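Local coordinates for protein arginase (RocF) (Helicobacter pylori, PDB 4G3H) that probably hydrolyses L-arginine to L-ornithine and urea at a site holding two manganese ions, the one-step arginase route in nitrogen metabolism, at residues 107-112 with 176-181; 111-116 with 227-232; 218-223 with 267-272. All coordinates share one frame; numbering follows the deposited sequence.

Contact 1 of 3, residues 107-112 with 176-181; sequences DKKIGI and PKCLVY
Strands 110-115 and 179-182 begin to pair here in parallel, Ile112 bridging to Leu179 with their CA atoms 4.7 Å apart and two backbone hydrogen bonds closing round Ile112. Its N-H points to Cys178 O at 2.9 Å, in the plane of that carbonyl and with 171° at the hydrogen; its own O takes the N-H of Val180 at 2.8 Å, nearly along the C=O axis. Ile112 thus bonds to the residues on either side of its bridge partner Leu179, the mark of parallel pairing. Cys178 O is also approached by Gly111 CA at 3.4 Å, a CA-H...O contact at a bent angle of 126°.

Among the side chains, Ile112 and Leu179 lie on one face of the sheet and cross obliquely. Leu179 has CG anti to the backbone N (chi1 155°), and its CD1 comes to 4.0 Å from Ile112 CG2 and equally close to CB. Helix 94-104, through Phe98, also packs on Ile112. Just before strand 110-115, the extended chain of Lys109 carries CE to 3.6 Å from Cys178 SG, and a bend at the last torsion sets NZ, 3.7 Å from the same sulphur. NZ forms a salt bridge with Asp175, consistent with the way the chain end lies along the sulphur. The Cys178 CB points toward strand 110-115.

Both strands belong to the eight-stranded parallel sheet of the arginase alpha/beta fold, where this pair lies at the beginnings of the strands and the side chain of Leu179 is about 11 Å from a bound manganese ion.

Contact 2 of 3, residues 111-116 with 227-232; sequences GILYLD and DIIYLS. With MN (manganese (II) ion), chain E; MN (manganese (II) ion), chain F.
Segment 227-232 enters the sheet after Asp227, whose carboxylate takes the backbone N-H of Lys109. Ile228 then gives its carbonyl to Gly111 N, the first of five hydrogen bonds that tie strands 228-234 and 110-115 in parallel, their short axes inclined at 18°. Ile229 pairs with Gly111 and keeps CG2 anti to its backbone N; this methyl reaches Leu113 CD1 at 3.8 Å, the two side chains crossing obliquely. Tyr230 uses both backbone groups: its N-H goes to Gly111 O, and its carbonyl accepts Leu113 N at 2.9 Å, in the carbonyl plane. The phenol hydroxyl is bonded to Glu278.

Leu231 returns to the face of Ile229, where its CD1 meets Leu113 CD1 at 3.8 Å and its CG lies 4.2 Å from Leu115 CD1. Ser232 donates to Leu113 O in the shortest and straightest of the five bonds, 2.7 Å and 176° at the hydrogen, then accepts Leu115 N. Its CB obliquely approaches the Tyr114 ring, 3.8 Å from CD1; the hydroxyl of that ring bonds Asp120. Two residues beyond Tyr114, Asp116 bridges the metals: OD2 binds one ion at 2.1 Å, with Asp120 and Asp234, and OD1 the other at 2.2 Å, with His118, Asp234 and Asp236. The paired strands thus lead directly to the metal cluster at their C-terminal ends.

Strand 228-234 is flanked by strands 110-115 and 274-280. Helix 94-104 packs on Tyr230, on the face opposite Ile229; Phe270, just past helix 256-269, touches Ile229.

Contact 3 of 3, residues 218-223 with 267-272; sequences KTKESL and LESFKD
Apolar contacts carry most of this meeting between the last turns of helix 212-223 and the end of helix 256-269. Phe270, the first residue to leave helical backbone angles, has CG anti to its carbonyl carbon (chi1 -61°), and the tip of the ring reaches the other helix. Its CZ lies 3.5 Å from Thr219 CG2 and 3.8 Å from Lys220 CG, both approaching obliquely. The backbone N of Lys220 lies at the ring edge, in plane. Leu223 CD2 also approaches obliquely, 4.3 Å from Phe270 CE1, while Ser269 CB lies over one face of the ring, off centre. Lys220 continues beyond CG in an extended chain, bringing CE to 3.9 Å from Ser269 CB.

Both helices cover the same side of the parallel alpha/beta sheet: Thr219, Leu223 and Phe270, the last just past helix 256-269, all touch Leu113 of strand 110-115, and Leu223 and Phe270 also touch Ile229 of strand 228-234.

The polar interactions serve each helix separately, since no hydrogen bond crosses between the segments. Thr219 OG1 and Ser269 OG turn back to the carbonyls of Val215 and Leu265, four residues earlier. Lys271, just past helix 256-269, folds back over its end, where NZ donates to Leu267 O at 3.2 Å from 53° above the carbonyl plane and makes a salt bridge to Glu268, whose hydrogen bond is weak.

How the contacts relate
Contacts 1 and 2 share Gly111 and Ile112 of strand 110-115 and have centres about 7 Å apart. Together they place this strand between 179-182 and 228-234 in one parallel sheet, and a further probable hydrogen bond, Tyr114 N to Val180 O at 2.9 Å, extends the first pairing. The centre of contact 3 is about 10 Å from that of contact 2 and about 11 Å from that of contact 1. Contact 3 opens after contact 1 closes, but its segments alternate with those of contact 2: helix 212-223 precedes strand 228-234, and helix 256-269 follows it. Thr219, Leu223 and Phe270 pack on Leu113, and the last two on Ile229, over strands whose C-terminal ends lead to manganese ligands; Phe270 CD1 is 3.4 Å from Ile229 CD1.

Contact 1 of 3, residues 107-112 with 176-181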
loop_
_atom_site.group_PDB
_atom_site.type_symbol
_atom_site.label_atom_id
_atom_site.label_comp_id
_atom_site.label_asym_id
_atom_site.label_seq_id
_atom_site.Cartn_x
_atom_site.Cartn_y
_atom_site.Cartn_z
ATOM N N ASP A 107 -19.687 5.291 -3.739
ATOM C CA ASP A 107 -20.497 4.758 -4.832
ATOM C C ASP A 107 -19.673 4.377 -6.057
ATOM O O ASP A 107 -20.193 4.334 -7.170
ATOM C CB ASP A 107 -21.564 5.774 -5.239
ATOM C CG ASP A 107 -20.969 7.095 -5.682
ATOM O OD1 ASP A 107 -21.741 7.979 -6.108
ATOM O OD2 ASP A 107 -19.731 7.250 -5.602
ATOM N N LYS A 108 -18.393 4.092 -5.853
ATOM C CA LYS A 108 -17.519 3.725 -6.958
ATOM C C LYS A 108 -16.970 2.314 -6.809
ATOM O O LYS A 108 -16.744 1.844 -5.696
ATOM C CB LYS A 108 -16.349 4.709 -7.047
ATOM C CG LYS A 108 -16.757 6.148 -7.293
ATOM C CD LYS A 108 -17.433 6.302 -8.645
ATOM C CE LYS A 108 -17.874 7.736 -8.885
ATOM N NZ LYS A 108 -18.540 7.888 -10.208
ATOM N N LYS A 109 -16.773 1.637 -7.936
ATOM C CA LYS A 109 -16.199 0.297 -7.926
ATOM C C LYS A 109 -14.689 0.540 -7.927
ATOM O O LYS A 109 -14.161 1.225 -8.806
ATOM C CB LYS A 109 -16.620 -0.487 -9.173
ATOM C CG LYS A 109 -16.104 -1.920 -9.190
ATOM C CD LYS A 109 -16.635 -2.699 -10.384
ATOM C CE LYS A 109 -16.050 -4.109 -10.445
ATOM N NZ LYS A 109 -16.414 -4.948 -9.269
ATOM N N ILE A 110 -13.999 -0.019 -6.938
ATOM C CA ILE A 110 -12.566 0.195 -6.795
ATOM C C ILE A 110 -11.680 -0.993 -7.129
ATOM O O ILE A 110 -11.940 -2.118 -6.706
ATOM C CB ILE A 110 -12.239 0.645 -5.350
ATOM C CG1 ILE A 110 -13.031 1.910 -5.017
ATOM C CG2 ILE A 110 -10.744 0.895 -5.190
ATOM C CD1 ILE A 110 -13.019 2.272 -3.545
ATOM N N GLY A 111 -10.628 -0.724 -7.895
ATOM C CA GLY A 111 -9.683 -1.762 -8.255
ATOM C C GLY A 111 -8.425 -1.535 -7.440
ATOM O O GLY A 111 -8.121 -0.393 -7.081
ATOM N N ILE A 112 -7.689 -2.605 -7.149
ATOM C CA ILE A 112 -6.466 -2.502 -6.360
ATOM C C ILE A 112 -5.255 -3.136 -7.045
ATOM O O ILE A 112 -5.295 -4.293 -7.436
ATOM C CB ILE A 112 -6.633 -3.192 -4.984
ATOM C CG1 ILE A 112 -7.843 -2.620 -4.249
ATOM C CG2 ILE A 112 -5.380 -2.991 -4.141
ATOM C CD1 ILE A 112 -8.184 -3.370 -2.978
ATOM N N PRO A 176 -13.230 -9.254 -5.099
ATOM C CA PRO A 176 -11.958 -9.981 -5.000
ATOM C C PRO A 176 -11.221 -10.131 -6.334
ATOM O O PRO A 176 -9.990 -10.251 -6.370
ATOM C CB PRO A 176 -12.374 -11.333 -4.412
ATOM C CG PRO A 176 -13.617 -11.019 -3.655
ATOM C CD PRO A 176 -14.337 -10.073 -4.579
ATOM N N LYS A 177 -11.987 -10.125 -7.420
ATOM C CA LYS A 177 -11.444 -10.262 -8.768
ATOM C C LYS A 177 -10.824 -8.966 -9.280
ATOM O O LYS A 177 -10.176 -8.955 -10.324
ATOM C CB LYS A 177 -12.546 -10.714 -9.723
ATOM C CG LYS A 177 -13.022 -12.137 -9.490
ATOM C CD LYS A 177 -14.392 -12.352 -10.108
ATOM C CE LYS A 177 -14.521 -13.752 -10.667
ATOM N NZ LYS A 177 -13.590 -13.938 -11.816
ATOM N N CYS A 178 -11.022 -7.877 -8.543
ATOM C CA CYS A 178 -10.469 -6.586 -8.929
ATOM C C CYS A 178 -9.243 -6.206 -8.086
ATOM O O CYS A 178 -8.779 -5.061 -8.099
ATOM C CB CYS A 178 -11.559 -5.519 -8.843
ATOM S SG CYS A 178 -12.893 -5.830 -10.045
ATOM N N LEU A 179 -8.736 -7.186 -7.345
ATOM C CA LEU A 179 -7.538 -7.024 -6.536
ATOM C C LEU A 179 -6.515 -7.759 -7.381
ATOM O O LEU A 179 -6.699 -8.936 -7.688
ATOM C CB LEU A 179 -7.700 -7.714 -5.173
ATOM C CG LEU A 179 -6.427 -8.157 -4.429
ATOM C CD1 LEU A 179 -5.522 -6.966 -4.129
ATOM C CD2 LEU A 179 -6.821 -8.855 -3.132
ATOM N N VAL A 180 -5.456 -7.066 -7.787
ATOM C CA VAL A 180 -4.442 -7.695 -8.619
ATOM C C VAL A 180 -3.086 -7.733 -7.925
ATOM O O VAL A 180 -2.478 -6.695 -7.648
ATOM C CB VAL A 180 -4.306 -6.962 -9.974
ATOM C CG1 VAL A 180 -3.351 -7.726 -10.889
ATOM C CG2 VAL A 180 -5.677 -6.817 -10.630
ATOM N N TYR A 181 -2.620 -8.944 -7.645
ATOM C CA TYR A 181 -1.341 -9.145 -6.976
ATOM C C TYR A 181 -0.184 -9.204 -7.966
ATOM O O TYR A 181 -0.286 -9.840 -9.011
ATOM C CB TYR A 181 -1.359 -10.451 -6.183
ATOM C CG TYR A 181 -2.070 -10.403 -4.852
ATOM C CD1 TYR A 181 -1.691 -9.485 -3.865
ATOM C CD2 TYR A 181 -3.056 -11.345 -4.537
ATOM C CE1 TYR A 181 -2.269 -9.513 -2.594
ATOM C CE2 TYR A 181 -3.637 -11.385 -3.279
ATOM C CZ TYR A 181 -3.238 -10.471 -2.305
ATOM O OH TYR A 181 -3.781 -10.548 -1.039
#

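Contact 2 of 3, residues 111-116 with 227-232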
loop_
_atom_site.group_PDB
_atom_site.type_symbol
_atom_site.label_atom_id
_atom_site.label_comp_id
_atom_site.label_asym_id
_atom_site.label_seq_id
_atom_site.Cartn_x
_atom_site.Cartn_y
_atom_site.Cartn_z
ATOM N N GLY A 111 -10.628 -0.724 -7.895
ATOM C CA GLY A 111 -9.683 -1.762 -8.255
ATOM C C GLY A 111 -8.425 -1.535 -7.440
ATOM O O GLY A 111 -8.121 -0.393 -7.081
ATOM N N ILE A 112 -7.689 -2.605 -7.149
ATOM C CA ILE A 112 -6.466 -2.502 -6.360
ATOM C C ILE A 112 -5.255 -3.136 -7.045
ATOM O O ILE A 112 -5.295 -4.293 -7.436
ATOM C CB ILE A 112 -6.633 -3.192 -4.984
ATOM C CG1 ILE A 112 -7.843 -2.620 -4.249
ATOM C CG2 ILE A 112 -5.380 -2.991 -4.141
ATOM C CD1 ILE A 112 -8.184 -3.370 -2.978
ATOM N N LEU A 113 -4.185 -2.367 -7.195
ATOM C CA LEU A 113 -2.951 -2.879 -7.785
ATOM C C LEU A 113 -2.080 -3.029 -6.555
ATOM O O LEU A 113 -1.732 -2.035 -5.913
ATOM C CB LEU A 113 -2.345 -1.868 -8.763
ATOM C CG LEU A 113 -3.195 -1.583 -10.009
ATOM C CD1 LEU A 113 -2.596 -0.437 -10.810
ATOM C CD2 LEU A 113 -3.299 -2.848 -10.862
ATOM N N TYR A 114 -1.754 -4.274 -6.218
ATOM C CA TYR A 114 -0.973 -4.572 -5.020
ATOM C C TYR A 114 0.369 -5.213 -5.369
ATOM O O TYR A 114 0.425 -6.396 -5.702
ATOM C CB TYR A 114 -1.789 -5.529 -4.133
ATOM C CG TYR A 114 -1.508 -5.451 -2.648
ATOM C CD1 TYR A 114 -2.068 -4.441 -1.868
ATOM C CD2 TYR A 114 -0.712 -6.404 -2.019
ATOM C CE1 TYR A 114 -1.853 -4.380 -0.502
ATOM C CE2 TYR A 114 -0.485 -6.352 -0.635
ATOM C CZ TYR A 114 -1.066 -5.334 0.115
ATOM O OH TYR A 114 -0.880 -5.272 1.477
ATOM N N LEU A 115 1.445 -4.435 -5.291
ATOM C CA LEU A 115 2.784 -4.933 -5.601
ATOM C C LEU A 115 3.424 -5.311 -4.283
ATOM O O LEU A 115 3.702 -4.445 -3.451
ATOM C CB LEU A 115 3.599 -3.852 -6.314
ATOM C CG LEU A 115 3.135 -3.548 -7.744
ATOM C CD1 LEU A 115 1.750 -2.910 -7.711
ATOM C CD2 LEU A 115 4.146 -2.612 -8.422
ATOM N N ASP A 116 3.686 -6.604 -4.103
ATOM C CA ASP A 116 4.188 -7.072 -2.819
ATOM C C ASP A 116 4.715 -8.503 -2.929
ATOM O O ASP A 116 4.302 -9.263 -3.807
ATOM C CB ASP A 116 3.004 -7.041 -1.846
ATOM C CG ASP A 116 3.408 -7.081 -0.393
ATOM O OD1 ASP A 116 4.303 -7.855 -0.006
ATOM O OD2 ASP A 116 2.787 -6.336 0.379
ATOM N N ASP A 227 -14.196 1.841 -11.520
ATOM C CA ASP A 227 -14.254 3.280 -11.765
ATOM C C ASP A 227 -12.974 3.991 -11.359
ATOM O O ASP A 227 -12.577 4.967 -11.990
ATOM C CB ASP A 227 -15.423 3.907 -11.000
ATOM C CG ASP A 227 -16.759 3.323 -11.398
ATOM O OD1 ASP A 227 -17.093 3.389 -12.602
ATOM O OD2 ASP A 227 -17.468 2.802 -10.506
ATOM N N ILE A 228 -12.349 3.525 -10.283
ATOM C CA ILE A 228 -11.114 4.135 -9.817
ATOM C C ILE A 228 -10.163 3.080 -9.280
ATOM O O ILE A 228 -10.580 2.014 -8.829
ATOM C CB ILE A 228 -11.366 5.199 -8.729
ATOM C CG1 ILE A 228 -12.066 4.566 -7.536
ATOM C CG2 ILE A 228 -12.174 6.356 -9.305
ATOM C CD1 ILE A 228 -12.237 5.519 -6.388
ATOM N N ILE A 229 -8.877 3.399 -9.321
ATOM C CA ILE A 229 -7.854 2.465 -8.908
ATOM C C ILE A 229 -6.941 3.000 -7.812
ATOM O O ILE A 229 -6.617 4.192 -7.772
ATOM C CB ILE A 229 -7.017 2.065 -10.139
ATOM C CG1 ILE A 229 -7.943 1.480 -11.210
ATOM C CG2 ILE A 229 -5.944 1.059 -9.757
ATOM C CD1 ILE A 229 -7.243 1.137 -12.516
ATOM N N TYR A 230 -6.547 2.097 -6.919
ATOM C CA TYR A 230 -5.651 2.400 -5.810
ATOM C C TYR A 230 -4.408 1.522 -5.993
ATOM O O TYR A 230 -4.524 0.297 -6.109
ATOM C CB TYR A 230 -6.339 2.056 -4.480
ATOM C CG TYR A 230 -5.509 2.312 -3.236
ATOM C CD1 TYR A 230 -5.546 3.548 -2.582
ATOM C CD2 TYR A 230 -4.685 1.312 -2.708
ATOM C CE1 TYR A 230 -4.778 3.781 -1.427
ATOM C CE2 TYR A 230 -3.914 1.533 -1.562
ATOM C CZ TYR A 230 -3.964 2.768 -0.927
ATOM O OH TYR A 230 -3.196 2.977 0.198
ATOM N N LEU A 231 -3.227 2.135 -6.048
ATOM C CA LEU A 231 -1.997 1.352 -6.191
ATOM C C LEU A 231 -1.220 1.318 -4.875
ATOM O O LEU A 231 -0.897 2.360 -4.294
ATOM C CB LEU A 231 -1.091 1.907 -7.301
ATOM C CG LEU A 231 0.074 0.946 -7.617
ATOM C CD1 LEU A 231 0.441 1.026 -9.089
ATOM C CD2 LEU A 231 1.285 1.253 -6.730
ATOM N N SER A 232 -0.929 0.109 -4.409
ATOM C CA SER A 232 -0.188 -0.063 -3.170
ATOM C C SER A 232 1.105 -0.812 -3.465
ATOM O O SER A 232 1.081 -1.968 -3.882
ATOM C CB SER A 232 -1.027 -0.837 -2.154
ATOM O OG SER A 232 -0.427 -0.791 -0.876
HETATM MN MN MN E . 2.910 -5.964 2.406
HETATM MN MN MN F . 5.389 -7.438 1.911
#

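Contact 3 of 3, residues 218-223 with 267-272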
loop_
_atom_site.group_PDB
_atom_site.type_symbol
_atom_site.label_atom_id
_atom_site.label_comp_id
_atom_site.label_asym_id
_atom_site.label_seq_id
_atom_site.Cartn_x
_atom_site.Cartn_y
_atom_site.Cartn_z
ATOM N N LYS A 218 -3.652 -8.410 -19.163
ATOM C CA LYS A 218 -4.564 -9.225 -18.371
ATOM C C LYS A 218 -5.051 -8.424 -17.163
ATOM O O LYS A 218 -6.137 -8.681 -16.638
ATOM C CB LYS A 218 -3.878 -10.508 -17.897
ATOM C CG LYS A 218 -3.568 -11.521 -18.996
ATOM C CD LYS A 218 -2.952 -12.782 -18.399
ATOM C CE LYS A 218 -2.457 -13.751 -19.471
ATOM N NZ LYS A 218 -1.729 -14.929 -18.893
ATOM N N THR A 219 -4.241 -7.459 -16.723
ATOM C CA THR A 219 -4.616 -6.614 -15.587
ATOM C C THR A 219 -5.769 -5.703 -16.010
ATOM O O THR A 219 -6.711 -5.489 -15.244
ATOM C CB THR A 219 -3.432 -5.743 -15.100
ATOM O OG1 THR A 219 -2.407 -6.591 -14.564
ATOM C CG2 THR A 219 -3.891 -4.771 -14.016
ATOM N N LYS A 220 -5.686 -5.179 -17.233
ATOM C CA LYS A 220 -6.727 -4.306 -17.786
ATOM C C LYS A 220 -8.044 -5.059 -17.855
ATOM O O LYS A 220 -9.101 -4.523 -17.527
ATOM C CB LYS A 220 -6.358 -3.853 -19.195
ATOM C CG LYS A 220 -5.182 -2.911 -19.272
ATOM C CD LYS A 220 -4.837 -2.628 -20.719
ATOM C CE LYS A 220 -3.766 -1.562 -20.844
ATOM N NZ LYS A 220 -3.337 -1.398 -22.266
ATOM N N GLU A 221 -7.968 -6.309 -18.294
ATOM C CA GLU A 221 -9.142 -7.159 -18.412
ATOM C C GLU A 221 -9.835 -7.290 -17.065
ATOM O O GLU A 221 -11.044 -7.092 -16.965
ATOM C CB GLU A 221 -8.734 -8.532 -18.950
ATOM C CG GLU A 221 -8.145 -8.460 -20.354
ATOM C CD GLU A 221 -7.590 -9.787 -20.854
ATOM O OE1 GLU A 221 -7.161 -9.837 -22.029
ATOM O OE2 GLU A 221 -7.574 -10.772 -20.083
ATOM N N SER A 222 -9.062 -7.603 -16.029
ATOM C CA SER A 222 -9.600 -7.757 -14.679
ATOM C C SER A 222 -10.180 -6.460 -14.120
ATOM O O SER A 222 -11.105 -6.481 -13.309
ATOM C CB SER A 222 -8.509 -8.244 -13.721
ATOM O OG SER A 222 -8.059 -9.548 -14.048
ATOM N N LEU A 223 -9.633 -5.334 -14.564
ATOM C CA LEU A 223 -10.046 -4.025 -14.073
ATOM C C LEU A 223 -10.909 -3.202 -15.022
ATOM O O LEU A 223 -11.213 -2.044 -14.740
ATOM C CB LEU A 223 -8.794 -3.223 -13.703
ATOM C CG LEU A 223 -8.417 -3.149 -12.221
ATOM C CD1 LEU A 223 -8.552 -4.515 -11.563
ATOM C CD2 LEU A 223 -7.006 -2.603 -12.094
ATOM N N LEU A 267 1.361 2.701 -14.429
ATOM C CA LEU A 267 0.984 4.094 -14.231
ATOM C C LEU A 267 0.445 4.709 -15.519
ATOM O O LEU A 267 -0.519 5.476 -15.499
ATOM C CB LEU A 267 2.180 4.910 -13.730
ATOM C CG LEU A 267 2.723 4.514 -12.351
ATOM C CD1 LEU A 267 3.906 5.396 -11.978
ATOM C CD2 LEU A 267 1.613 4.641 -11.318
ATOM N N GLU A 268 1.063 4.366 -16.640
ATOM C CA GLU A 268 0.627 4.895 -17.921
ATOM C C GLU A 268 -0.671 4.219 -18.372
ATOM O O GLU A 268 -1.575 4.877 -18.882
ATOM C CB GLU A 268 1.724 4.686 -18.966
ATOM C CG GLU A 268 1.620 5.596 -20.176
ATOM C CD GLU A 268 1.689 7.066 -19.807
ATOM O OE1 GLU A 268 2.600 7.447 -19.038
ATOM O OE2 GLU A 268 0.837 7.838 -20.294
ATOM N N SER A 269 -0.768 2.909 -18.169
ATOM C CA SER A 269 -1.957 2.165 -18.569
ATOM C C SER A 269 -3.208 2.525 -17.779
ATOM O O SER A 269 -4.318 2.387 -18.286
ATOM C CB SER A 269 -1.711 0.665 -18.438
ATOM O OG SER A 269 -0.621 0.259 -19.241
ATOM N N PHE A 270 -3.038 2.978 -16.540
ATOM C CA PHE A 270 -4.186 3.326 -15.704
ATOM C C PHE A 270 -4.165 4.774 -15.231
ATOM O O PHE A 270 -4.824 5.121 -14.256
ATOM C CB PHE A 270 -4.249 2.387 -14.494
ATOM C CG PHE A 270 -4.420 0.938 -14.864
ATOM C CD1 PHE A 270 -5.612 0.487 -15.432
ATOM C CD2 PHE A 270 -3.370 0.035 -14.690
ATOM C CE1 PHE A 270 -5.757 -0.838 -15.829
ATOM C CE2 PHE A 270 -3.498 -1.292 -15.081
ATOM C CZ PHE A 270 -4.699 -1.734 -15.656
ATOM N N LYS A 271 -3.424 5.617 -15.939
ATOM C CA LYS A 271 -3.298 7.032 -15.593
ATOM C C LYS A 271 -4.622 7.733 -15.261
ATOM O O LYS A 271 -4.702 8.493 -14.296
ATOM C CB LYS A 271 -2.603 7.782 -16.734
ATOM C CG LYS A 271 -2.369 9.261 -16.458
ATOM C CD LYS A 271 -1.216 9.493 -15.489
ATOM C CE LYS A 271 0.132 9.467 -16.200
ATOM N NZ LYS A 271 0.433 8.168 -16.859
ATOM N N ASP A 272 -5.655 7.471 -16.056
ATOM C CA ASP A 272 -6.961 8.100 -15.870
ATOM C C ASP A 272 -7.749 7.712 -14.627
ATOM O O ASP A 272 -8.399 8.560 -14.015
ATOM C CB ASP A 272 -7.837 7.855 -17.100
ATOM C CG ASP A 272 -7.566 8.843 -18.214
ATOM O OD1 ASP A 272 -6.400 8.953 -18.645
ATOM O OD2 ASP A 272 -8.523 9.510 -18.660
#